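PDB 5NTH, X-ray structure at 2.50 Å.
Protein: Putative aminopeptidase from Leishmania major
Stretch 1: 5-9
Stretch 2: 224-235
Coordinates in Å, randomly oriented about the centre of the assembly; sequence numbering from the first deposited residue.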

# COMPACT_ATOMS: atom_id res chain seq x y z
N LYS A 5 -45.35 -4.41 17.02
CA LYS A 5 -44.70 -4.31 18.36
C LYS A 5 -43.26 -3.78 18.20
O LYS A 5 -42.87 -2.77 18.80
CB LYS A 5 -44.69 -5.66 19.11
N ARG A 6 -42.52 -4.46 17.33
CA ARG A 6 -41.11 -4.22 17.03
C ARG A 6 -40.72 -2.77 16.68
O ARG A 6 -41.24 -2.20 15.72
CB ARG A 6 -40.66 -5.11 15.86
CG ARG A 6 -39.18 -5.38 15.90
CD ARG A 6 -38.71 -6.18 14.71
NE ARG A 6 -39.24 -7.53 14.72
CZ ARG A 6 -40.24 -7.97 13.98
NH1 ARG A 6 -40.85 -7.19 13.09
NH2 ARG A 6 -40.63 -9.23 14.10
N PRO A 7 -39.79 -2.18 17.47
CA PRO A 7 -39.25 -0.86 17.13
C PRO A 7 -38.03 -1.00 16.20
O PRO A 7 -36.88 -0.85 16.65
CB PRO A 7 -38.86 -0.28 18.50
CG PRO A 7 -38.48 -1.49 19.32
CD PRO A 7 -39.27 -2.66 18.78
N ARG A 8 -38.30 -1.29 14.93
CA ARG A 8 -37.22 -1.54 13.94
C ARG A 8 -37.28 -0.61 12.71
O ARG A 8 -36.82 0.54 12.79
CB ARG A 8 -37.14 -3.03 13.56
CG ARG A 8 -35.79 -3.42 12.95
CD ARG A 8 -35.82 -4.77 12.27
NE ARG A 8 -35.70 -4.68 10.80
CZ ARG A 8 -34.59 -4.92 10.09
NH1 ARG A 8 -33.44 -5.27 10.66
NH2 ARG A 8 -34.63 -4.83 8.77
N SER A 9 -37.82 -1.09 11.58
CA SER A 9 -37.89 -0.28 10.36
C SER A 9 -39.23 0.44 10.23
O SER A 9 -40.21 0.13 10.94
CB SER A 9 -37.56 -1.09 9.07
OG SER A 9 -38.72 -1.58 8.41
N PRO A 224 -26.71 -8.88 8.53
CA PRO A 224 -27.17 -7.86 9.47
C PRO A 224 -28.29 -6.98 9.01
O PRO A 224 -28.95 -6.35 9.83
CB PRO A 224 -25.94 -7.00 9.69
CG PRO A 224 -25.02 -7.31 8.57
CD PRO A 224 -25.41 -8.57 7.94
N CYS A 225 -28.51 -6.91 7.71
CA CYS A 225 -29.74 -6.31 7.18
C CYS A 225 -30.97 -7.01 7.74
O CYS A 225 -32.04 -6.44 7.77
CB CYS A 225 -29.78 -6.34 5.63
SG CYS A 225 -29.52 -7.97 4.84
N MET A 226 -30.80 -8.26 8.18
CA MET A 226 -31.86 -9.04 8.82
C MET A 226 -31.60 -9.33 10.29
O MET A 226 -32.46 -9.10 11.12
CB MET A 226 -32.01 -10.38 8.10
CG MET A 226 -32.97 -11.32 8.81
SD MET A 226 -34.64 -10.68 8.76
CE MET A 226 -35.03 -11.18 7.07
N LEU A 227 -30.44 -9.89 10.59
CA LEU A 227 -30.06 -10.11 11.97
C LEU A 227 -29.27 -8.93 12.51
O LEU A 227 -28.03 -8.92 12.49
CB LEU A 227 -29.25 -11.39 12.16
CG LEU A 227 -29.05 -11.66 13.66
CD1 LEU A 227 -30.35 -12.03 14.36
CD2 LEU A 227 -28.06 -12.77 13.83
N ASP A 228 -30.02 -7.98 13.05
CA ASP A 228 -29.45 -6.82 13.72
C ASP A 228 -29.68 -6.99 15.21
O ASP A 228 -30.14 -8.04 15.66
CB ASP A 228 -30.09 -5.53 13.17
CG ASP A 228 -31.60 -5.47 13.39
OD1 ASP A 228 -32.11 -6.03 14.36
OD2 ASP A 228 -32.30 -4.85 12.58
N THR A 229 -29.40 -5.97 15.99
CA THR A 229 -29.48 -6.08 17.42
C THR A 229 -30.88 -6.15 17.96
O THR A 229 -31.08 -6.70 19.02
CB THR A 229 -28.78 -4.92 18.13
OG1 THR A 229 -29.44 -3.68 17.82
CG2 THR A 229 -27.30 -4.86 17.73
N VAL A 230 -31.85 -5.57 17.27
CA VAL A 230 -33.24 -5.62 17.74
C VAL A 230 -33.85 -6.98 17.47
O VAL A 230 -34.66 -7.47 18.25
CB VAL A 230 -34.09 -4.48 17.14
CG1 VAL A 230 -35.56 -4.65 17.45
CG2 VAL A 230 -33.62 -3.15 17.72
N VAL A 231 -33.45 -7.58 16.37
CA VAL A 231 -34.01 -8.84 15.96
C VAL A 231 -33.39 -9.91 16.83
O VAL A 231 -34.11 -10.69 17.45
CB VAL A 231 -33.78 -9.14 14.47
CG1 VAL A 231 -34.12 -10.59 14.13
CG2 VAL A 231 -34.62 -8.21 13.62
N TYR A 232 -32.05 -9.94 16.87
CA TYR A 232 -31.30 -10.82 17.75
C TYR A 232 -31.86 -10.76 19.17
O TYR A 232 -31.98 -11.79 19.81
CB TYR A 232 -29.84 -10.40 17.78
CG TYR A 232 -28.84 -11.46 18.14
CD1 TYR A 232 -29.21 -12.64 18.80
CD2 TYR A 232 -27.50 -11.27 17.86
CE1 TYR A 232 -28.27 -13.60 19.12
CE2 TYR A 232 -26.54 -12.21 18.17
CZ TYR A 232 -26.92 -13.38 18.81
OH TYR A 232 -25.95 -14.34 19.14
N ALA A 233 -32.24 -9.58 19.64
CA ALA A 233 -32.85 -9.46 20.98
C ALA A 233 -34.27 -10.05 21.10
O ALA A 233 -34.63 -10.64 22.12
CB ALA A 233 -32.90 -8.01 21.41
N GLU A 234 -35.08 -9.85 20.08
CA GLU A 234 -36.41 -10.44 20.08
C GLU A 234 -36.34 -11.99 20.14
O GLU A 234 -37.20 -12.65 20.75
CB GLU A 234 -37.14 -9.95 18.85
CG GLU A 234 -38.63 -10.18 18.87
CD GLU A 234 -39.25 -9.81 17.55
OE1 GLU A 234 -39.19 -8.61 17.16
OE2 GLU A 234 -39.75 -10.74 16.88
N ILE A 235 -35.30 -12.55 19.50
CA ILE A 235 -35.10 -13.96 19.42
C ILE A 235 -34.75 -14.45 20.81
O ILE A 235 -35.38 -15.39 21.32
CB ILE A 235 -34.01 -14.35 18.40
CG1 ILE A 235 -34.54 -14.26 16.96
CG2 ILE A 235 -33.54 -15.79 18.59
CD1 ILE A 235 -33.50 -14.43 15.87

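Long, flexible arginines often fasten an irregular segment to a helix by reaching past its apolar surface to acidic groups, and the N-terminal segment of this putative aminopeptidase from Leishmania major is a compact example. Residues 5–9 form no regular helix or strand, yet Arg 6 and Arg 8 both direct their CA-to-CB bonds toward the second stretch, while that of the intervening Pro 7 points sideways.

Arg 6 is extended through chi1 and chi2, both t, and then turns at chi3 (m, -67°). Its extended part brings Arg 6 CG to 4.0 Å from Val 230 CG1, and the turn lets the guanidinium present an edge to Glu 234. The carboxylate lies near the guanidinium plane and is engaged twice: Arg 6 NE donates to Glu 234 OE1 at 2.7 Å, and Arg 6 NH2 to Glu 234 OE2 at 3.3 Å, a bidentate salt bridge. Glu 234 meets it halfway, with chi1 and chi2 also t. Next to Arg 6 in sequence, Pro 7 adds a loose apolar contact, its CD 4.4 Å from Val 230 CG1.

Arg 8 likewise begins t, t, but its chi3 of 111° lies between wells. Arg 8 CD passes 3.9 Å from Val 231 CG2, and the guanidinium edge reaches the loop before the helix, where Arg 8 NH2 donates to Cys 225 O at 3.2 Å. The same group forms a salt bridge with Asp 228, although the modelled 2.3 Å between Arg 8 NH1 and Asp 228 OD2 is too short, leaving the exact placement uncertain.

Asp 228 has a second task. With chi1 p, its carboxylate caps the helix: Asp 228 OD1 accepts from Val 231 N at 2.9 Å and, weakly, from Val 230 N at 3.0 Å.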